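Local coordinates for protein peptidase family U32 (PDB 4HE6) that is of unknown function but forms the C-terminal domain of a putative U32 family peptidase, at residues F46-E56 / Q69-R77; T5-L13 / T23-R31. One frame throughout, in Å; residues are numbered along the deposited sequence. Where two conformers were deposited one is given.

Interaction 1. Residues F46-E56 / Q69-R77; sequences FTQVIEKIWDE and QIVKFKVKR
The side-chain amide of Gln-48 lies across the backbone of Lys-74 to Lys-76 and bonds at both ends. Gln-48 OE1 accepts from Lys-76 N at 2.9 Å. Gln-48 NE2 donates to Lys-74 O at 3.1 Å, in the amide plane and onto a carbonyl lone pair, with an N-H...O angle of 166°. NE2 also donates to Val-49 O, so this buried amide makes three bonds. Its CG sits between the backbone N and the carbonyl carbon (chi1 70°), and the chain then extends toward 74-76.

Beside it, the Arg-77 chain runs antiparallel to the Phe-46 side chain, over its ring. Arg-77 CB is 3.9 Å from the centroid of the Phe-46 ring, a CH-pi contact over the face. The guanidinium lies over Phe-46 CB, its plane only 14° from that of the ring, and NH1 forms a salt bridge with Glu-44.

At the other end, Trp-54 and Lys-72 form a hydrogen-bonded antiparallel pair. Lys-72 N reaches Trp-54 O at 2.8 Å, and Trp-54 N donates back to Lys-72 O. Lys-72 CB sits over the five-membered ring of Trp-54 in a CH-pi contact, 3.6 Å from Trp-54 NE1. The six-membered ring covers Phe-73 CA.

Apolar groups fill the inner side. Ile-50 CD1 presses on one face of the Phe-73 ring, 3.4 Å from CE2. Ile-53 CG2 meets Val-71 CB at 3.6 Å. Phe-73 also touches Val-24 of strand 21-26, and Val-71 touches Phe-30.

Where the backbones part, one water joins Glu-51 N to Lys-74 O and another joins Lys-52 O to Lys-74 N. Strand 53-55 thus pairs with 70-74, while 46-49 is tied to 74-77 by side chains. This is consistent with a small antiparallel beta-barrel whose sheet curls back on itself.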
loop_
_atom_site.group_PDB
_atom_site.type_symbol
_atom_site.label_atom_id
_atom_site.label_comp_id
_atom_site.label_asym_id
_atom_site.label_seq_id
_atom_site.Cartn_x
_atom_site.Cartn_y
_atom_site.Cartn_z
ATOM N N PHE A 46 0.717 0.409 -11.655
ATOM C CA PHE A 46 -0.382 1.354 -11.769
ATOM C C PHE A 46 -0.362 2.309 -10.587
ATOM O O PHE A 46 0.188 2.022 -9.512
ATOM C CB PHE A 46 -1.742 0.642 -11.868
ATOM C CG PHE A 46 -2.178 -0.045 -10.606
ATOM C CD1 PHE A 46 -2.991 0.565 -9.656
ATOM C CD2 PHE A 46 -1.773 -1.360 -10.362
ATOM C CE1 PHE A 46 -3.367 -0.099 -8.485
ATOM C CE2 PHE A 46 -2.174 -2.032 -9.214
ATOM C CZ PHE A 46 -2.979 -1.426 -8.303
ATOM N N THR A 47 -0.947 3.469 -10.816
ATOM C CA THR A 47 -1.033 4.497 -9.796
ATOM C C THR A 47 -2.456 4.661 -9.303
ATOM O O THR A 47 -3.410 4.356 -10.035
ATOM C CB THR A 47 -0.513 5.865 -10.296
ATOM O OG1 THR A 47 -1.272 6.244 -11.450
ATOM C CG2 THR A 47 0.953 5.787 -10.637
ATOM N N GLN A 48 -2.591 5.155 -8.098
ATOM C CA GLN A 48 -3.905 5.492 -7.549
ATOM C C GLN A 48 -3.720 6.484 -6.415
ATOM O O GLN A 48 -2.637 6.649 -5.840
ATOM C CB GLN A 48 -4.649 4.272 -7.025
ATOM C CG GLN A 48 -4.048 3.690 -5.764
ATOM C CD GLN A 48 -4.944 2.637 -5.177
ATOM O OE1 GLN A 48 -5.032 1.542 -5.712
ATOM N NE2 GLN A 48 -5.582 2.975 -4.057
ATOM N N VAL A 49 -4.859 7.093 -6.043
ATOM C CA VAL A 49 -4.949 7.857 -4.798
ATOM C C VAL A 49 -5.320 6.912 -3.691
ATOM O O VAL A 49 -6.104 5.967 -3.846
ATOM C CB VAL A 49 -5.980 9.022 -4.919
ATOM C CG1 VAL A 49 -7.410 8.538 -5.133
ATOM C CG2 VAL A 49 -5.861 9.923 -3.709
ATOM N N ILE A 50 -4.772 7.135 -2.512
ATOM C CA ILE A 50 -5.183 6.464 -1.286
ATOM C C ILE A 50 -6.385 7.176 -0.725
ATOM O O ILE A 50 -6.318 8.368 -0.411
ATOM C CB ILE A 50 -4.061 6.461 -0.235
ATOM C CG1 ILE A 50 -2.715 5.897 -0.776
ATOM C CG2 ILE A 50 -4.582 5.829 1.058
ATOM C CD1 ILE A 50 -2.600 4.461 -0.661
ATOM N N GLU A 51 -7.536 6.519 -0.643
ATOM C CA GLU A 51 -8.762 7.188 -0.258
ATOM C C GLU A 51 -8.931 7.365 1.232
ATOM O O GLU A 51 -9.508 8.340 1.698
ATOM C CB GLU A 51 -9.998 6.423 -0.723
ATOM C CG GLU A 51 -10.334 6.767 -2.156
ATOM C CD GLU A 51 -11.710 6.307 -2.581
ATOM O OE1 GLU A 51 -11.724 5.155 -3.053
ATOM O OE2 GLU A 51 -12.710 7.066 -2.484
ATOM N N LYS A 52 -8.539 6.369 1.968
ATOM C CA LYS A 52 -8.935 6.120 3.364
ATOM C C LYS A 52 -8.126 4.907 3.843
ATOM O O LYS A 52 -7.955 3.990 3.051
ATOM C CB LYS A 52 -10.422 5.785 3.445
ATOM C CG LYS A 52 -10.923 5.784 4.866
ATOM C CD LYS A 52 -12.469 5.866 4.929
ATOM C CE LYS A 52 -13.077 4.624 4.374
ATOM N NZ LYS A 52 -14.550 4.740 4.225
ATOM N N ILE A 53 -7.653 4.907 5.074
ATOM C CA ILE A 53 -6.815 3.812 5.569
ATOM C C ILE A 53 -7.336 3.385 6.927
ATOM O O ILE A 53 -7.767 4.213 7.752
ATOM C CB ILE A 53 -5.328 4.281 5.765
ATOM C CG1 ILE A 53 -4.750 4.864 4.504
ATOM C CG2 ILE A 53 -4.488 3.205 6.425
ATOM C CD1 ILE A 53 -3.437 5.673 4.759
ATOM N N TRP A 54 -7.270 2.100 7.225
ATOM C CA TRP A 54 -7.664 1.581 8.530
ATOM C C TRP A 54 -6.652 0.528 8.965
ATOM O O TRP A 54 -5.906 -0.039 8.179
ATOM C CB TRP A 54 -9.073 1.066 8.573
ATOM C CG TRP A 54 -9.521 0.091 7.540
ATOM C CD1 TRP A 54 -9.650 -1.271 7.674
ATOM C CD2 TRP A 54 -9.949 0.393 6.199
ATOM N NE1 TRP A 54 -10.102 -1.817 6.521
ATOM C CE2 TRP A 54 -10.291 -0.806 5.593
ATOM C CE3 TRP A 54 -10.035 1.575 5.451
ATOM C CZ2 TRP A 54 -10.754 -0.922 4.264
ATOM C CZ3 TRP A 54 -10.494 1.483 4.147
ATOM C CH2 TRP A 54 -10.843 0.262 3.582
ATOM N N ASP A 55 -6.613 0.313 10.281
ATOM C CA ASP A 55 -5.758 -0.733 10.843
ATOM C C ASP A 55 -6.545 -2.066 10.893
ATOM O O ASP A 55 -7.704 -2.146 10.500
ATOM C CB ASP A 55 -5.195 -0.257 12.184
ATOM C CG ASP A 55 -6.205 -0.163 13.275
ATOM O OD1 ASP A 55 -7.335 -0.662 13.154
ATOM O OD2 ASP A 55 -5.850 0.454 14.292
ATOM N N GLU A 56 -5.864 -3.101 11.368
ATOM C CA GLU A 56 -6.487 -4.408 11.397
ATOM C C GLU A 56 -7.584 -4.517 12.430
ATOM O O GLU A 56 -8.313 -5.509 12.464
ATOM C CB GLU A 56 -5.432 -5.498 11.576
ATOM C CG GLU A 56 -4.505 -5.517 10.334
ATOM C CD GLU A 56 -3.669 -6.759 10.218
ATOM O OE1 GLU A 56 -2.888 -7.099 11.112
ATOM O OE2 GLU A 56 -3.848 -7.379 9.139
ATOM N N GLN A 69 3.859 -1.039 10.697
ATOM C CA GLN A 69 2.475 -1.332 11.042
ATOM C C GLN A 69 1.720 -1.823 9.803
ATOM O O GLN A 69 2.028 -1.437 8.680
ATOM C CB GLN A 69 1.868 -0.112 11.731
ATOM C CG GLN A 69 2.498 0.005 13.204
ATOM C CD GLN A 69 1.786 0.902 14.151
ATOM O OE1 GLN A 69 0.820 1.634 13.729
ATOM N NE2 GLN A 69 2.180 1.036 15.411
ATOM N N ILE A 70 0.745 -2.668 10.033
ATOM C CA ILE A 70 -0.094 -3.244 8.979
ATOM C C ILE A 70 -1.346 -2.386 8.815
ATOM O O ILE A 70 -2.034 -2.072 9.806
ATOM C CB ILE A 70 -0.444 -4.696 9.285
ATOM C CG1 ILE A 70 0.801 -5.579 9.395
ATOM C CG2 ILE A 70 -1.387 -5.208 8.213
ATOM C CD1 ILE A 70 0.566 -6.947 9.970
ATOM N N VAL A 71 -1.634 -1.959 7.602
ATOM C CA VAL A 71 -2.795 -1.122 7.339
ATOM C C VAL A 71 -3.576 -1.746 6.141
ATOM O O VAL A 71 -3.056 -2.610 5.419
ATOM C CB VAL A 71 -2.438 0.338 7.082
ATOM C CG1 VAL A 71 -1.676 0.886 8.278
ATOM C CG2 VAL A 71 -1.660 0.509 5.798
ATOM N N LYS A 72 -4.791 -1.279 5.970
ATOM C CA LYS A 72 -5.686 -1.732 4.913
ATOM C C LYS A 72 -6.300 -0.544 4.200
ATOM O O LYS A 72 -6.572 0.493 4.807
ATOM C CB LYS A 72 -6.764 -2.609 5.515
ATOM C CG LYS A 72 -6.221 -3.880 6.151
ATOM C CD LYS A 72 -7.291 -4.768 6.736
ATOM C CE LYS A 72 -6.749 -6.150 7.100
ATOM N NZ LYS A 72 -7.822 -7.169 6.871
ATOM N N PHE A 73 -6.555 -0.715 2.912
ATOM C CA PHE A 73 -7.220 0.274 2.111
ATOM C C PHE A 73 -7.640 -0.347 0.782
ATOM O O PHE A 73 -7.088 -1.381 0.357
ATOM C CB PHE A 73 -6.377 1.534 1.880
ATOM C CG PHE A 73 -4.987 1.331 1.398
ATOM C CD1 PHE A 73 -3.930 1.086 2.257
ATOM C CD2 PHE A 73 -4.730 1.396 0.013
ATOM C CE1 PHE A 73 -2.657 0.914 1.787
ATOM C CE2 PHE A 73 -3.447 1.226 -0.435
ATOM C CZ PHE A 73 -2.400 1.004 0.449
ATOM N N LYS A 74 -8.592 0.269 0.135
ATOM C CA LYS A 74 -9.043 -0.137 -1.177
ATOM C C LYS A 74 -7.998 0.161 -2.238
ATOM O O LYS A 74 -7.408 1.245 -2.235
ATOM C CB LYS A 74 -10.360 0.557 -1.534
ATOM C CG LYS A 74 -11.052 0.020 -2.726
ATOM C CD LYS A 74 -12.190 -0.948 -2.352
ATOM C CE LYS A 74 -13.430 -0.580 -3.141
ATOM N NZ LYS A 74 -13.672 0.912 -3.109
ATOM N N VAL A 75 -7.826 -0.781 -3.174
ATOM C CA VAL A 75 -6.964 -0.540 -4.320
ATOM C C VAL A 75 -7.736 -0.728 -5.596
ATOM O O VAL A 75 -8.739 -1.457 -5.692
ATOM C CB VAL A 75 -5.683 -1.412 -4.264
ATOM C CG1 VAL A 75 -4.832 -1.014 -3.013
ATOM C CG2 VAL A 75 -5.997 -2.896 -4.278
ATOM N N LYS A 76 -7.221 -0.099 -6.660
ATOM C CA LYS A 76 -7.934 0.013 -7.911
ATOM C C LYS A 76 -7.767 -1.118 -8.903
ATOM O O LYS A 76 -8.550 -1.228 -9.856
ATOM C CB LYS A 76 -7.514 1.368 -8.570
ATOM C CG LYS A 76 -8.150 2.534 -7.862
ATOM C CD LYS A 76 -9.645 2.545 -7.795
ATOM C CE LYS A 76 -10.385 2.416 -9.107
ATOM N NZ LYS A 76 -11.878 2.317 -9.023
ATOM N N ARG A 77 -6.763 -1.950 -8.683
ATOM C CA ARG A 77 -6.554 -3.166 -9.493
ATOM C C ARG A 77 -6.066 -4.260 -8.574
ATOM O O ARG A 77 -5.570 -3.949 -7.480
ATOM C CB ARG A 77 -5.504 -2.961 -10.568
ATOM C CG ARG A 77 -5.726 -1.789 -11.508
ATOM C CD ARG A 77 -4.690 -1.810 -12.590
ATOM N NE ARG A 77 -4.731 -0.705 -13.498
ATOM C CZ ARG A 77 -3.975 -0.578 -14.570
ATOM N NH1 ARG A 77 -3.049 -1.474 -14.820
ATOM N NH2 ARG A 77 -4.136 0.479 -15.340
HETATM O O HOH W 1 -8.039 3.727 -1.181
HETATM O O HOH W 2 -9.559 2.918 1.035
HETATM O O HOH W 3 -3.054 -2.963 12.144
#

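Interaction 2. Residues T5-L13 / T23-R31; sequences TREFAGLVL and TVQQRNHFR. Unlike the reference sequence in segment 5-13: Arg-6 (reference His). With ACT (acetate ion), chain C.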
loop_
_atom_site.group_PDB
_atom_site.type_symbol
_atom_site.label_atom_id
_atom_site.label_comp_id
_atom_site.label_asym_id
_atom_site.label_seq_id
_atom_site.Cartn_x
_atom_site.Cartn_y
_atom_site.Cartn_z
ATOM N N THR A 5 15.296 0.276 2.152
ATOM C CA THR A 5 13.937 0.585 2.533
ATOM C C THR A 5 13.513 2.017 2.253
ATOM O O THR A 5 12.358 2.387 2.441
ATOM C CB THR A 5 13.725 0.279 4.037
ATOM O OG1 THR A 5 14.870 0.863 4.686
ATOM C CG2 THR A 5 13.727 -1.196 4.269
ATOM N N ARG A 6 14.407 2.862 1.751
ATOM C CA ARG A 6 14.008 4.219 1.364
ATOM C C ARG A 6 13.171 4.180 0.069
ATOM O O ARG A 6 12.504 5.160 -0.247
ATOM C CB ARG A 6 15.161 5.134 1.027
ATOM C CG ARG A 6 16.276 5.374 1.988
ATOM C CD ARG A 6 16.237 5.280 3.494
ATOM N NE ARG A 6 15.130 4.700 4.318
ATOM C CZ ARG A 6 14.001 4.594 4.963
ATOM N NH1 ARG A 6 13.161 5.567 4.938
ATOM N NH2 ARG A 6 13.519 3.564 5.712
ATOM N N GLU A 7 13.245 3.113 -0.696
ATOM C CA GLU A 7 12.753 3.030 -2.061
ATOM C C GLU A 7 11.306 2.618 -2.179
ATOM O O GLU A 7 10.741 2.428 -3.269
ATOM C CB GLU A 7 13.646 1.999 -2.836
ATOM C CG GLU A 7 15.069 2.543 -2.989
ATOM C CD GLU A 7 15.949 1.549 -3.703
ATOM O OE1 GLU A 7 17.033 1.245 -3.170
ATOM O OE2 GLU A 7 15.557 1.038 -4.801
ATOM N N PHE A 8 10.682 2.427 -1.007
ATOM C CA PHE A 8 9.278 2.081 -1.144
ATOM C C PHE A 8 8.558 2.481 0.149
ATOM O O PHE A 8 9.196 2.695 1.174
ATOM C CB PHE A 8 9.038 0.630 -1.553
ATOM C CG PHE A 8 9.570 -0.385 -0.590
ATOM C CD1 PHE A 8 10.908 -0.674 -0.433
ATOM C CD2 PHE A 8 8.680 -1.088 0.228
ATOM C CE1 PHE A 8 11.372 -1.635 0.458
ATOM C CE2 PHE A 8 9.149 -2.064 1.082
ATOM C CZ PHE A 8 10.488 -2.340 1.227
ATOM N N ALA A 9 7.242 2.549 0.059
ATOM C CA ALA A 9 6.410 2.937 1.164
ATOM C C ALA A 9 5.598 1.831 1.770
ATOM O O ALA A 9 5.123 1.976 2.894
ATOM C CB ALA A 9 5.472 4.045 0.697
ATOM N N GLY A 10 5.414 0.718 1.046
ATOM C CA GLY A 10 4.661 -0.371 1.612
ATOM C C GLY A 10 4.962 -1.660 0.870
ATOM O O GLY A 10 5.329 -1.657 -0.310
ATOM N N LEU A 11 4.737 -2.743 1.559
ATOM C CA LEU A 11 4.858 -4.093 1.008
ATOM C C LEU A 11 3.489 -4.753 1.095
ATOM O O LEU A 11 2.887 -4.776 2.175
ATOM C CB LEU A 11 5.881 -4.886 1.813
ATOM C CG LEU A 11 6.190 -6.313 1.380
ATOM C CD1 LEU A 11 6.850 -6.284 0.022
ATOM C CD2 LEU A 11 7.117 -7.004 2.372
ATOM N N VAL A 12 2.969 -5.242 -0.013
ATOM C CA VAL A 12 1.639 -5.880 0.029
ATOM C C VAL A 12 1.746 -7.225 0.739
ATOM O O VAL A 12 2.570 -8.035 0.354
ATOM C CB VAL A 12 1.096 -6.061 -1.404
ATOM C CG1 VAL A 12 -0.259 -6.744 -1.371
ATOM C CG2 VAL A 12 1.003 -4.726 -2.110
ATOM N N LEU A 13 0.935 -7.433 1.766
ATOM C CA LEU A 13 0.865 -8.700 2.462
ATOM C C LEU A 13 -0.286 -9.565 1.939
ATOM O O LEU A 13 -0.265 -10.771 2.097
ATOM C CB LEU A 13 0.779 -8.556 3.950
ATOM C CG LEU A 13 1.894 -7.787 4.636
ATOM C CD1 LEU A 13 1.627 -7.786 6.128
ATOM C CD2 LEU A 13 3.244 -8.378 4.299
ATOM N N THR A 23 -4.002 -5.405 2.093
ATOM C CA THR A 23 -3.330 -5.370 3.361
ATOM C C THR A 23 -1.875 -5.046 3.106
ATOM O O THR A 23 -1.195 -5.766 2.313
ATOM C CB THR A 23 -3.459 -6.724 4.088
ATOM O OG1 THR A 23 -4.842 -7.007 4.258
ATOM C CG2 THR A 23 -2.762 -6.687 5.440
ATOM N N VAL A 24 -1.370 -3.960 3.672
ATOM C CA VAL A 24 -0.052 -3.432 3.358
ATOM C C VAL A 24 0.745 -3.192 4.641
ATOM O O VAL A 24 0.251 -2.604 5.584
ATOM C CB VAL A 24 -0.223 -2.121 2.546
ATOM C CG1 VAL A 24 1.135 -1.450 2.360
ATOM C CG2 VAL A 24 -0.939 -2.406 1.249
ATOM N N GLN A 25 1.993 -3.649 4.614
ATOM C CA GLN A 25 2.930 -3.375 5.698
ATOM C C GLN A 25 3.647 -2.080 5.358
ATOM O O GLN A 25 4.354 -1.977 4.363
ATOM C CB GLN A 25 3.882 -4.536 5.846
ATOM C CG GLN A 25 4.913 -4.391 6.976
ATOM C CD GLN A 25 5.866 -5.568 6.995
ATOM O OE1 GLN A 25 6.562 -5.766 5.982
ATOM N NE2 GLN A 25 5.947 -6.387 8.047
ATOM N N GLN A 26 3.438 -1.070 6.181
ATOM C CA GLN A 26 4.048 0.240 5.951
ATOM C C GLN A 26 5.556 0.154 6.080
ATOM O O GLN A 26 6.076 -0.537 6.953
ATOM C CB GLN A 26 3.480 1.234 6.952
ATOM C CG GLN A 26 3.841 2.708 6.720
ATOM C CD GLN A 26 5.055 3.168 7.468
ATOM O OE1 GLN A 26 6.011 2.440 7.685
ATOM N NE2 GLN A 26 5.037 4.448 7.872
ATOM N N ARG A 27 6.233 0.875 5.207
ATOM C CA ARG A 27 7.658 1.103 5.379
ATOM C C ARG A 27 8.015 2.574 5.523
ATOM O O ARG A 27 9.001 2.860 6.185
ATOM C CB ARG A 27 8.430 0.381 4.245
ATOM C CG ARG A 27 9.738 -0.238 4.706
ATOM C CD ARG A 27 9.600 -1.255 5.820
ATOM N NE ARG A 27 10.726 -2.133 6.001
ATOM C CZ ARG A 27 10.944 -3.356 5.544
ATOM N NH1 ARG A 27 10.042 -4.009 4.802
ATOM N NH2 ARG A 27 12.053 -3.982 5.845
ATOM N N ASN A 28 7.262 3.448 4.888
ATOM C CA ASN A 28 7.471 4.906 5.053
ATOM C C ASN A 28 6.107 5.594 5.016
ATOM O O ASN A 28 5.145 5.040 4.488
ATOM C CB ASN A 28 8.413 5.462 3.995
ATOM C CG ASN A 28 9.828 5.009 4.174
ATOM O OD1 ASN A 28 10.549 5.499 5.065
ATOM N ND2 ASN A 28 10.257 4.041 3.404
ATOM N N HIS A 29 6.057 6.804 5.530
ATOM C CA HIS A 29 4.797 7.503 5.721
ATOM C C HIS A 29 3.984 7.633 4.423
ATOM O O HIS A 29 4.483 8.047 3.390
ATOM C CB HIS A 29 5.132 8.941 6.165
ATOM C CG HIS A 29 4.023 9.787 6.609
ATOM N ND1 HIS A 29 3.049 10.323 5.799
ATOM C CD2 HIS A 29 3.740 10.199 7.877
ATOM C CE1 HIS A 29 2.223 11.032 6.542
ATOM N NE2 HIS A 29 2.610 10.968 7.784
ATOM N N PHE A 30 2.681 7.378 4.533
ATOM C CA PHE A 30 1.761 7.718 3.492
ATOM C C PHE A 30 0.391 7.990 4.149
ATOM O O PHE A 30 0.149 7.594 5.295
ATOM C CB PHE A 30 1.638 6.637 2.409
ATOM C CG PHE A 30 1.204 5.272 2.867
ATOM C CD1 PHE A 30 -0.153 4.947 2.858
ATOM C CD2 PHE A 30 2.097 4.335 3.271
ATOM C CE1 PHE A 30 -0.557 3.669 3.200
ATOM C CE2 PHE A 30 1.719 3.060 3.633
ATOM C CZ PHE A 30 0.374 2.739 3.622
ATOM N N ARG A 31 -0.468 8.711 3.420
ATOM C CA ARG A 31 -1.733 9.147 4.047
ATOM C C ARG A 31 -2.766 9.299 2.960
ATOM O O ARG A 31 -2.476 9.388 1.758
ATOM C CB ARG A 31 -1.516 10.449 4.770
ATOM C CG ARG A 31 -1.297 11.647 3.875
ATOM C CD ARG A 31 -1.080 12.942 4.653
ATOM N NE ARG A 31 -0.838 14.022 3.694
ATOM C CZ ARG A 31 -0.112 15.094 3.919
ATOM N NH1 ARG A 31 0.503 15.316 5.086
ATOM N NH2 ARG A 31 0.040 16.018 2.958
HETATM C C ACT C . 2.702 13.195 10.434
HETATM O O ACT C . 3.223 12.468 11.292
HETATM O OXT ACT C . 1.683 12.853 9.792
HETATM C CH3 ACT C . 3.323 14.531 10.134
HETATM O O HOH W 4 11.420 2.405 7.267
#
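Asn-28 turns its CG anti to its carbonyl carbon (chi1 -70°), which carries the amide to the loop at Thr-5 to Phe-8. Arg-27 bends at chi2 (58°) and runs along Thr-5 and Phe-8. Thr-5 to Phe-8 lead into strand 10-16, and Arg-27 and Asn-28 follow strand 21-26, at one end of the beta hairpin these strands form.

Asn-28 ND2 donates to Thr-5 O and to Phe-8 O, each at 2.8 Å. Both acceptors lie in the amide plane, so both N-H groups of ND2 are used and the rotation of the amide is fixed. Arg-6, which differs from the reference sequence, brings NH1 close to Asn-28 OD1, but that bond is very short and the arginine chain is strained, so its detail is doubtful. With an alanine in place of Asn-28, the carbonyls of Thr-5 and Phe-8 would probably lose their shared donor and the loop could shift.

The Arg-27 guanidinium has Thr-5 CG2 over one face, 3.6 Å from NE. Its NH1 lies at the edge of the Phe-8 ring, with the two planes 73° apart.

In the hairpin, Leu-11 and Gln-25 are a hydrogen-bonded pair; their side chains run alongside each other, with Leu-11 CD2 near Gln-25 OE1. Val-12 and Val-24 share the opposite face with Gly-10. Gly-10 CA packs against Val-24 CG1. Ala-9 and Gly-10 both face Met-85 in a classic beta bulge. Toward 23-31, Ala-9 O accepts from Arg-27 N at 2.8 Å and Asn-28 N at 3.3 Å, both on the same face of its carbonyl plane.

Overall arrangement
Strands 21-26 and 70-74 are neighbours in one antiparallel sheet and join the two interactions. Val-71 O probably bonds to Val-24 N, and Gln-69 O to Gln-26 N. Both contacts are partly buried and reach the same apolar layer, and Ile-70 CG2 packs on Thr-23 CG2. Interaction 2 is local, between hairpin strands and the loops at their ends. Its backbone ladder is longer, and its polar work is done by an asparagine in those loops. Interaction 1 spans more of the fold. Its ladder is short, and aromatic faces, a buried glutamine and bridging waters do the rest. Its charged side chains lie mostly at the surface.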